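Local coordinates for 5'-methylthioadenosine nucleosidase / s-adenosylhomocysteine nucleosidase (Brucella melitensis bv. 1, PDB 4PR3), which is a nucleosidase of the phosphorylase superfamily and holds adenine in a pocket of its mixed-sheet fold, at residues V100-D112 against T123-F136. Numbering follows the deposited sequence.
Sequences VYQVSSVSYRDMD and TPFLDLPETVELPF. With PO4 (phosphate ion), chain D.
Just where strand 100-108 breaks at S104 and turns a corner, a very short antiparallel strand, 132-133, pairs with its far half as a short edge strand on the mixed sheet of this phosphorylase-superfamily fold. Three backbone hydrogen bonds hold the two together. V106 and V132 form the hydrogen-bonded pair, V106 N giving to V132 O at 3.0 Å and V132 N to V106 O at the same length. At the corner itself L134 N gives to S104 O at 2.9 Å; R137 adds a weak second bond to that oxygen.

V106 and V132 both turn to one face and pack on L174 of helix 170-180, with Y171 also touching V106. L134 reaches back across the corner: its CD1 meets V103 CB at 3.9 Å, while CD2 lies near V106 CG1. On the other face S105 and E133 form the non-hydrogen-bonded pair, and T131 CG2 comes 3.5 Å from S105 OG. E133 bends at chi2 (-66°), which brings its OE2 to 3.8 Å from S105 CB; its OE1 makes a long, weak ion pair with R137. Further along, a phosphate ion, probably from the crystallisation liquor, lies beside S107 and R109 and is also bonded by S147.

The loop end is joined separately. Selenomethionine M111 crosses T123 at about a right angle and reaches toward the ring of P124, M111 SE lying 4.1 Å from P124 CD. At the opposite end of the contact Q102 NE2 is hydrogen-bonded to V138 O and I141 O, and one water donates to both Q102 OE1, at 2.6 Å, and F136 O.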
ATOM      1  N   VAL A 100      15.238 -16.681 -13.388  1.00 16.46           N
ATOM      2  CA  VAL A 100      14.575 -15.390 -13.555  1.00 16.09           C
ATOM      3  C   VAL A 100      13.305 -15.494 -14.407  1.00 13.03           C
ATOM      4  O   VAL A 100      13.283 -16.182 -15.426  1.00 12.73           O
ATOM      5  CB  VAL A 100      15.544 -14.342 -14.155  1.00 17.50           C
ATOM      6  CG1 VAL A 100      16.310 -14.935 -15.331  1.00 23.26           C
ATOM      7  CG2 VAL A 100      14.798 -13.085 -14.570  1.00 15.98           C
ATOM      8  N   TYR A 101      12.248 -14.816 -13.972  1.00 12.63           N
ATOM      9  CA  TYR A 101      10.960 -14.873 -14.653  1.00 10.38           C
ATOM     10  C   TYR A 101      10.389 -13.473 -14.848  1.00 10.10           C
ATOM     11  O   TYR A 101      10.567 -12.602 -13.999  1.00 10.15           O
ATOM     12  CB  TYR A 101       9.966 -15.703 -13.832  1.00 11.33           C
ATOM     13  CG  TYR A 101      10.347 -17.159 -13.676  1.00 15.70           C
ATOM     14  CD1 TYR A 101      11.321 -17.555 -12.766  1.00 15.00           C
ATOM     15  CD2 TYR A 101       9.723 -18.140 -14.432  1.00 16.80           C
ATOM     16  CE1 TYR A 101      11.667 -18.881 -12.623  1.00 17.46           C
ATOM     17  CE2 TYR A 101      10.064 -19.470 -14.297  1.00 17.24           C
ATOM     18  CZ  TYR A 101      11.034 -19.835 -13.393  1.00 17.10           C
ATOM     19  OH  TYR A 101      11.372 -21.158 -13.256  1.00 17.22           O
ATOM     20  N   GLN A 102       9.697 -13.261 -15.962  1.00  9.82           N
ATOM     21  CA  GLN A 102       8.951 -12.025 -16.158  1.00  6.94           C
ATOM     22  C   GLN A 102       7.521 -12.245 -15.689  1.00  6.21           C
ATOM     23  O   GLN A 102       6.976 -13.337 -15.834  1.00  6.71           O
ATOM     24  CB  GLN A 102       8.984 -11.575 -17.618  1.00  7.03           C
ATOM     25  CG  GLN A 102       8.303 -12.517 -18.588  1.00  7.79           C
ATOM     26  CD  GLN A 102       8.413 -12.049 -20.026  1.00  8.95           C
ATOM     27  OE1 GLN A 102       8.197 -10.875 -20.327  1.00  9.34           O
ATOM     28  NE2 GLN A 102       8.763 -12.965 -20.921  1.00  8.20           N
ATOM     29  N   VAL A 103       6.922 -11.212 -15.109  1.00  7.14           N
ATOM     30  CA  VAL A 103       5.617 -11.353 -14.479  1.00  5.85           C
ATOM     31  C   VAL A 103       4.502 -11.216 -15.502  1.00  6.80           C
ATOM     32  O   VAL A 103       4.321 -10.157 -16.105  1.00  5.63           O
ATOM     33  CB  VAL A 103       5.414 -10.286 -13.389  1.00  5.93           C
ATOM     34  CG1 VAL A 103       4.122 -10.543 -12.634  1.00  6.22           C
ATOM     35  CG2 VAL A 103       6.600 -10.271 -12.444  1.00  4.94           C
ATOM     36  N   SER A 104       3.754 -12.301 -15.686  1.00  7.58           N
ATOM     37  CA  SER A 104       2.643 -12.330 -16.628  1.00  6.74           C
ATOM     38  C   SER A 104       1.390 -11.713 -16.018  1.00  7.34           C
ATOM     39  O   SER A 104       0.615 -11.045 -16.701  1.00  7.49           O
ATOM     40  CB  SER A 104       2.367 -13.766 -17.080  1.00  8.21           C
ATOM     41  OG  SER A 104       2.049 -14.604 -15.981  1.00  7.21           O
ATOM     42  N   SER A 105       1.190 -11.957 -14.728  1.00  7.39           N
ATOM     43  CA  SER A 105       0.054 -11.400 -14.009  1.00  7.17           C
ATOM     44  C   SER A 105       0.366 -11.290 -12.527  1.00  8.06           C
ATOM     45  O   SER A 105       1.206 -12.025 -12.009  1.00  7.72           O
ATOM     46  CB  SER A 105      -1.182 -12.264 -14.217  1.00  8.08           C
ATOM     47  OG  SER A 105      -0.967 -13.562 -13.706  1.00  9.99           O
ATOM     48  N   VAL A 106      -0.313 -10.371 -11.846  1.00  7.84           N
ATOM     49  CA  VAL A 106      -0.083 -10.162 -10.423  1.00  6.88           C
ATOM     50  C   VAL A 106      -1.400 -10.107  -9.651  1.00  6.30           C
ATOM     51  O   VAL A 106      -2.426  -9.667 -10.171  1.00  7.47           O
ATOM     52  CB  VAL A 106       0.764  -8.885 -10.161  1.00  6.89           C
ATOM     53  CG1 VAL A 106      -0.039  -7.638 -10.442  1.00  4.69           C
ATOM     54  CG2 VAL A 106       1.297  -8.870  -8.734  1.00  6.91           C
ATOM     55  N   SER A 107      -1.370 -10.584  -8.414  1.00  5.49           N
ATOM     56  CA  SER A 107      -2.535 -10.533  -7.548  1.00  5.66           C
ATOM     57  C   SER A 107      -2.124 -10.071  -6.150  1.00  7.30           C
ATOM     58  O   SER A 107      -0.938 -10.060  -5.818  1.00  6.95           O
ATOM     59  CB  SER A 107      -3.226 -11.896  -7.500  1.00  6.99           C
ATOM     60  OG  SER A 107      -2.317 -12.913  -7.117  1.00 15.67           O
ATOM     61  N   TYR A 108      -3.110  -9.676  -5.350  1.00  5.42           N
ATOM     62  CA  TYR A 108      -2.878  -9.135  -4.015  1.00  5.55           C
ATOM     63  C   TYR A 108      -3.467 -10.099  -2.993  1.00  6.89           C
ATOM     64  O   TYR A 108      -4.684 -10.166  -2.829  1.00  8.40           O
ATOM     65  CB  TYR A 108      -3.583  -7.782  -3.921  1.00  6.70           C
ATOM     66  CG  TYR A 108      -3.335  -6.969  -2.670  1.00  7.19           C
ATOM     67  CD1 TYR A 108      -2.227  -7.196  -1.861  1.00  7.76           C
ATOM     68  CD2 TYR A 108      -4.220  -5.966  -2.302  1.00  7.05           C
ATOM     69  CE1 TYR A 108      -2.012  -6.437  -0.723  1.00  6.47           C
ATOM     70  CE2 TYR A 108      -4.017  -5.209  -1.171  1.00  7.58           C
ATOM     71  CZ  TYR A 108      -2.915  -5.446  -0.385  1.00  7.81           C
ATOM     72  OH  TYR A 108      -2.730  -4.678   0.741  1.00  7.36           O
ATOM     73  N   ARG A 109      -2.613 -10.823  -2.277  1.00  6.91           N
ATOM     74  CA  ARG A 109      -3.101 -11.911  -1.428  1.00  6.60           C
ATOM     75  C   ARG A 109      -3.580 -11.443  -0.058  1.00  9.51           C
ATOM     76  O   ARG A 109      -4.233 -12.196   0.665  1.00 11.14           O
ATOM     77  CB  ARG A 109      -2.049 -13.012  -1.281  1.00  6.38           C
ATOM     78  CG  ARG A 109      -0.748 -12.540  -0.680  1.00  8.95           C
ATOM     79  CD  ARG A 109       0.212 -13.689  -0.446  1.00  6.63           C
ATOM     80  NE  ARG A 109       1.453 -13.216   0.155  1.00  6.12           N
ATOM     81  CZ  ARG A 109       2.517 -12.822  -0.534  1.00  6.21           C
ATOM     82  NH1 ARG A 109       2.501 -12.854  -1.860  1.00  6.88           N
ATOM     83  NH2 ARG A 109       3.600 -12.405   0.103  1.00  6.39           N
ATOM     84  N   ASP A 110      -3.264 -10.202   0.295  1.00  7.59           N
ATOM     85  CA  ASP A 110      -3.697  -9.653   1.572  1.00  8.36           C
ATOM     86  C   ASP A 110      -5.146  -9.198   1.521  1.00  9.53           C
ATOM     87  O   ASP A 110      -5.746  -8.909   2.552  1.00 10.50           O
ATOM     88  CB  ASP A 110      -2.806  -8.485   1.994  1.00  8.67           C
ATOM     89  CG  ASP A 110      -1.396  -8.918   2.321  1.00  8.99           C
ATOM     90  OD1 ASP A 110      -1.194 -10.123   2.580  1.00 11.58           O
ATOM     91  OD2 ASP A 110      -0.494  -8.054   2.326  1.00  6.88           O
HETATM   92  N   MSE A 111      -5.712  -9.149   0.320  1.00 10.02           N
HETATM   93  CA  MSE A 111      -7.058  -8.626   0.134  1.00 12.45           C
HETATM   94  C   MSE A 111      -8.090  -9.742   0.184  1.00 13.16           C
HETATM   95  O   MSE A 111      -8.154 -10.569  -0.724  1.00 12.50           O
HETATM   96  CB  MSE A 111      -7.144  -7.921  -1.224  1.00 13.06           C
HETATM   97  CG  MSE A 111      -8.550  -7.536  -1.660  1.00 11.90           C
HETATM   98 SE   MSE A 111      -9.277  -6.056  -0.625  1.00 28.10          SE
HETATM   99  CE  MSE A 111     -10.545  -7.023   0.451  1.00 19.69           C
ATOM    100  N   ASP A 112      -8.882  -9.777   1.254  1.00 13.11           N
ATOM    101  CA  ASP A 112     -10.018 -10.689   1.320  1.00 15.24           C
ATOM    102  C   ASP A 112     -11.283  -9.956   1.773  1.00 15.34           C
ATOM    103  O   ASP A 112     -11.418  -9.605   2.942  1.00 17.80           O
ATOM    104  CB  ASP A 112      -9.702 -11.830   2.290  1.00 14.24           C
ATOM    105  CG  ASP A 112     -10.660 -12.998   2.157  1.00 22.58           C
ATOM    106  OD1 ASP A 112     -11.660 -12.874   1.418  1.00 20.57           O
ATOM    107  OD2 ASP A 112     -10.415 -14.041   2.800  1.00 25.50           O
ATOM    108  N   THR A 123     -10.745  -6.348  -4.832  1.00 11.51           N
ATOM    109  CA  THR A 123     -10.936  -5.134  -4.053  1.00  9.69           C
ATOM    110  C   THR A 123     -12.268  -4.459  -4.391  1.00 11.98           C
ATOM    111  O   THR A 123     -12.564  -4.207  -5.559  1.00 13.54           O
ATOM    112  CB  THR A 123      -9.780  -4.142  -4.286  1.00 10.82           C
ATOM    113  OG1 THR A 123      -8.536  -4.766  -3.950  1.00  9.41           O
ATOM    114  CG2 THR A 123      -9.960  -2.893  -3.439  1.00 15.11           C
ATOM    115  N   PRO A 124     -13.080  -4.171  -3.362  1.00 14.57           N
ATOM    116  CA  PRO A 124     -14.364  -3.474  -3.500  1.00 17.47           C
ATOM    117  C   PRO A 124     -14.243  -2.099  -4.157  1.00 19.44           C
ATOM    118  O   PRO A 124     -13.244  -1.405  -3.960  1.00 15.20           O
ATOM    119  CB  PRO A 124     -14.826  -3.313  -2.049  1.00 15.24           C
ATOM    120  CG  PRO A 124     -14.187  -4.445  -1.334  1.00 15.06           C
ATOM    121  CD  PRO A 124     -12.846  -4.615  -1.976  1.00 14.06           C
ATOM    122  N   PHE A 125     -15.265  -1.731  -4.930  1.00 22.81           N
ATOM    123  CA  PHE A 125     -15.368  -0.416  -5.575  1.00 26.60           C
ATOM    124  C   PHE A 125     -14.223  -0.121  -6.536  1.00 26.45           C
ATOM    125  O   PHE A 125     -13.929   1.035  -6.834  1.00 34.40           O
ATOM    126  CB  PHE A 125     -15.479   0.702  -4.534  1.00 26.41           C
ATOM    127  CG  PHE A 125     -16.684   0.587  -3.651  1.00 31.79           C
ATOM    128  CD1 PHE A 125     -17.927   1.008  -4.096  1.00 33.22           C
ATOM    129  CD2 PHE A 125     -16.577   0.058  -2.374  1.00 31.07           C
ATOM    130  CE1 PHE A 125     -19.040   0.904  -3.286  1.00 36.17           C
ATOM    131  CE2 PHE A 125     -17.687  -0.050  -1.557  1.00 37.51           C
ATOM    132  CZ  PHE A 125     -18.921   0.374  -2.014  1.00 46.51           C
ATOM    133  N   LEU A 126     -13.593  -1.175  -7.030  1.00 24.84           N
ATOM    134  CA  LEU A 126     -12.493  -1.036  -7.966  1.00 26.94           C
ATOM    135  C   LEU A 126     -12.712  -2.054  -9.065  1.00 34.52           C
ATOM    136  O   LEU A 126     -12.849  -3.248  -8.787  1.00 32.77           O
ATOM    137  CB  LEU A 126     -11.165  -1.308  -7.262  1.00 26.22           C
ATOM    138  CG  LEU A 126      -9.901  -1.234  -8.119  1.00 26.67           C
ATOM    139  CD1 LEU A 126      -9.708   0.172  -8.665  1.00 26.62           C
ATOM    140  CD2 LEU A 126      -8.682  -1.678  -7.324  1.00 18.48           C
ATOM    141  N   ASP A 127     -12.737  -1.607 -10.315  1.00 35.84           N
ATOM    142  CA  ASP A 127     -13.006  -2.560 -11.367  1.00 38.39           C
ATOM    143  C   ASP A 127     -11.643  -3.065 -11.786  1.00 36.80           C
ATOM    144  O   ASP A 127     -10.928  -2.425 -12.557  1.00 39.16           O
ATOM    145  CB  ASP A 127     -13.688  -1.849 -12.540  1.00 44.08           C
ATOM    146  CG  ASP A 127     -14.445  -2.800 -13.449  1.00 50.43           C
ATOM    147  OD1 ASP A 127     -15.117  -3.717 -12.934  1.00 49.26           O
ATOM    148  OD2 ASP A 127     -14.375  -2.621 -14.685  1.00 54.41           O
ATOM    149  N   LEU A 128     -11.301  -4.233 -11.255  1.00 34.34           N
ATOM    150  CA  LEU A 128     -10.107  -4.967 -11.624  1.00 24.21           C
ATOM    151  C   LEU A 128     -10.415  -6.429 -11.334  1.00 23.04           C
ATOM    152  O   LEU A 128     -11.133  -6.724 -10.377  1.00 25.74           O
ATOM    153  CB  LEU A 128      -8.920  -4.477 -10.798  1.00 24.73           C
ATOM    154  CG  LEU A 128      -7.602  -4.207 -11.528  1.00 26.81           C
ATOM    155  CD1 LEU A 128      -7.818  -3.325 -12.747  1.00 18.57           C
ATOM    156  CD2 LEU A 128      -6.604  -3.567 -10.579  1.00 20.19           C
ATOM    157  N   PRO A 129      -9.869  -7.357 -12.128  1.00 23.66           N
ATOM    158  CA  PRO A 129     -10.130  -8.750 -11.749  1.00 18.17           C
ATOM    159  C   PRO A 129      -9.207  -9.154 -10.607  1.00 18.43           C
ATOM    160  O   PRO A 129      -8.360  -8.359 -10.203  1.00 21.36           O
ATOM    161  CB  PRO A 129      -9.786  -9.524 -13.020  1.00 13.53           C
ATOM    162  CG  PRO A 129      -8.761  -8.672 -13.704  1.00 17.83           C
ATOM    163  CD  PRO A 129      -9.126  -7.245 -13.395  1.00 21.58           C
ATOM    164  N   GLU A 130      -9.355 -10.371 -10.099  1.00 17.00           N
ATOM    165  CA  GLU A 130      -8.519 -10.813  -8.992  1.00 14.62           C
ATOM    166  C   GLU A 130      -7.091 -11.019  -9.464  1.00 12.44           C
ATOM    167  O   GLU A 130      -6.142 -10.829  -8.711  1.00 16.51           O
ATOM    168  CB  GLU A 130      -9.053 -12.109  -8.391  1.00 19.65           C
ATOM    169  CG  GLU A 130      -8.255 -12.579  -7.199  1.00 19.34           C
ATOM    170  CD  GLU A 130      -7.885 -14.037  -7.292  1.00 26.72           C
ATOM    171  OE1 GLU A 130      -8.753 -14.887  -7.002  1.00 39.87           O
ATOM    172  OE2 GLU A 130      -6.726 -14.332  -7.656  1.00 26.41           O
ATOM    173  N   THR A 131      -6.948 -11.415 -10.721  1.00 13.21           N
ATOM    174  CA  THR A 131      -5.638 -11.607 -11.321  1.00 12.17           C
ATOM    175  C   THR A 131      -5.460 -10.592 -12.444  1.00 12.96           C
ATOM    176  O   THR A 131      -6.217 -10.581 -13.411  1.00 12.26           O
ATOM    177  CB  THR A 131      -5.480 -13.042 -11.850  1.00 13.81           C
ATOM    178  OG1 THR A 131      -5.356 -13.944 -10.742  1.00 18.87           O
ATOM    179  CG2 THR A 131      -4.251 -13.162 -12.724  1.00 12.82           C
ATOM    180  N   VAL A 132      -4.466  -9.723 -12.303  1.00 14.60           N
ATOM    181  CA  VAL A 132      -4.297  -8.621 -13.239  1.00  9.72           C
ATOM    182  C   VAL A 132      -3.172  -8.888 -14.224  1.00 10.94           C
ATOM    183  O   VAL A 132      -2.002  -8.945 -13.841  1.00  9.09           O
ATOM    184  CB  VAL A 132      -4.019  -7.300 -12.511  1.00 10.77           C
ATOM    185  CG1 VAL A 132      -4.104  -6.139 -13.488  1.00 10.41           C
ATOM    186  CG2 VAL A 132      -5.000  -7.111 -11.365  1.00 11.87           C
ATOM    187  N   GLU A 133      -3.540  -9.048 -15.492  1.00 12.82           N
ATOM    188  CA  GLU A 133      -2.576  -9.276 -16.560  1.00 11.01           C
ATOM    189  C   GLU A 133      -1.660  -8.074 -16.734  1.00 10.27           C
ATOM    190  O   GLU A 133      -2.127  -6.940 -16.805  1.00 10.42           O
ATOM    191  CB  GLU A 133      -3.303  -9.547 -17.878  1.00  8.83           C
ATOM    192  CG  GLU A 133      -4.112 -10.826 -17.892  1.00 12.89           C
ATOM    193  CD  GLU A 133      -3.238 -12.058 -17.798  1.00 20.54           C
ATOM    194  OE1 GLU A 133      -2.195 -12.094 -18.485  1.00 18.05           O
ATOM    195  OE2 GLU A 133      -3.591 -12.983 -17.033  1.00 23.20           O
ATOM    196  N   LEU A 134      -0.357  -8.322 -16.795  1.00  9.63           N
ATOM    197  CA  LEU A 134       0.588  -7.276 -17.163  1.00  9.04           C
ATOM    198  C   LEU A 134       0.641  -7.181 -18.690  1.00 11.18           C
ATOM    199  O   LEU A 134       0.486  -8.189 -19.385  1.00  9.18           O
ATOM    200  CB  LEU A 134       1.973  -7.546 -16.560  1.00  7.64           C
ATOM    201  CG  LEU A 134       2.073  -7.453 -15.028  1.00 10.50           C
ATOM    202  CD1 LEU A 134       3.490  -7.111 -14.580  1.00  8.34           C
ATOM    203  CD2 LEU A 134       1.080  -6.447 -14.457  1.00 12.97           C
ATOM    204  N   PRO A 135       0.848  -5.965 -19.219  1.00 12.39           N
ATOM    205  CA  PRO A 135       0.712  -5.713 -20.662  1.00 12.05           C
ATOM    206  C   PRO A 135       1.779  -6.340 -21.566  1.00 10.67           C
ATOM    207  O   PRO A 135       1.516  -6.486 -22.756  1.00 16.75           O
ATOM    208  CB  PRO A 135       0.793  -4.184 -20.753  1.00 12.28           C
ATOM    209  CG  PRO A 135       1.601  -3.780 -19.566  1.00  9.42           C
ATOM    210  CD  PRO A 135       1.191  -4.737 -18.477  1.00 10.79           C
ATOM    211  N   PHE A 136       2.943  -6.700 -21.035  1.00  9.01           N
ATOM    212  CA  PHE A 136       4.075  -7.028 -21.904  1.00  9.35           C
ATOM    213  C   PHE A 136       4.606  -8.458 -21.820  1.00  7.60           C
ATOM    214  O   PHE A 136       4.528  -9.112 -20.781  1.00  8.38           O
ATOM    215  CB  PHE A 136       5.221  -6.046 -21.666  1.00  8.99           C
ATOM    216  CG  PHE A 136       4.854  -4.619 -21.943  1.00 12.47           C
ATOM    217  CD1 PHE A 136       4.114  -4.289 -23.066  1.00 11.79           C
ATOM    218  CD2 PHE A 136       5.232  -3.610 -21.072  1.00  8.81           C
ATOM    219  CE1 PHE A 136       3.770  -2.976 -23.324  1.00 11.61           C
ATOM    220  CE2 PHE A 136       4.888  -2.297 -21.325  1.00 14.21           C
ATOM    221  CZ  PHE A 136       4.156  -1.979 -22.454  1.00 11.32           C
TER
HETATM  222  P   PO4 D 502      -3.055 -15.849  -4.737  1.00 41.26           P
HETATM  223  O1  PO4 D 502      -3.713 -14.494  -4.603  1.00 29.44           O
HETATM  224  O2  PO4 D 502      -1.910 -15.930  -3.760  1.00 25.45           O
HETATM  225  O3  PO4 D 502      -4.057 -16.938  -4.428  1.00 32.10           O
HETATM  226  O4  PO4 D 502      -2.530 -16.018  -6.146  1.00 27.57           O
HETATM  227  O   HOH W   1       6.943  -8.872 -19.152  1.00  5.59           O
HETATM  228  O   HOH W   2      -2.998 -15.317  -8.876  1.00 21.06           O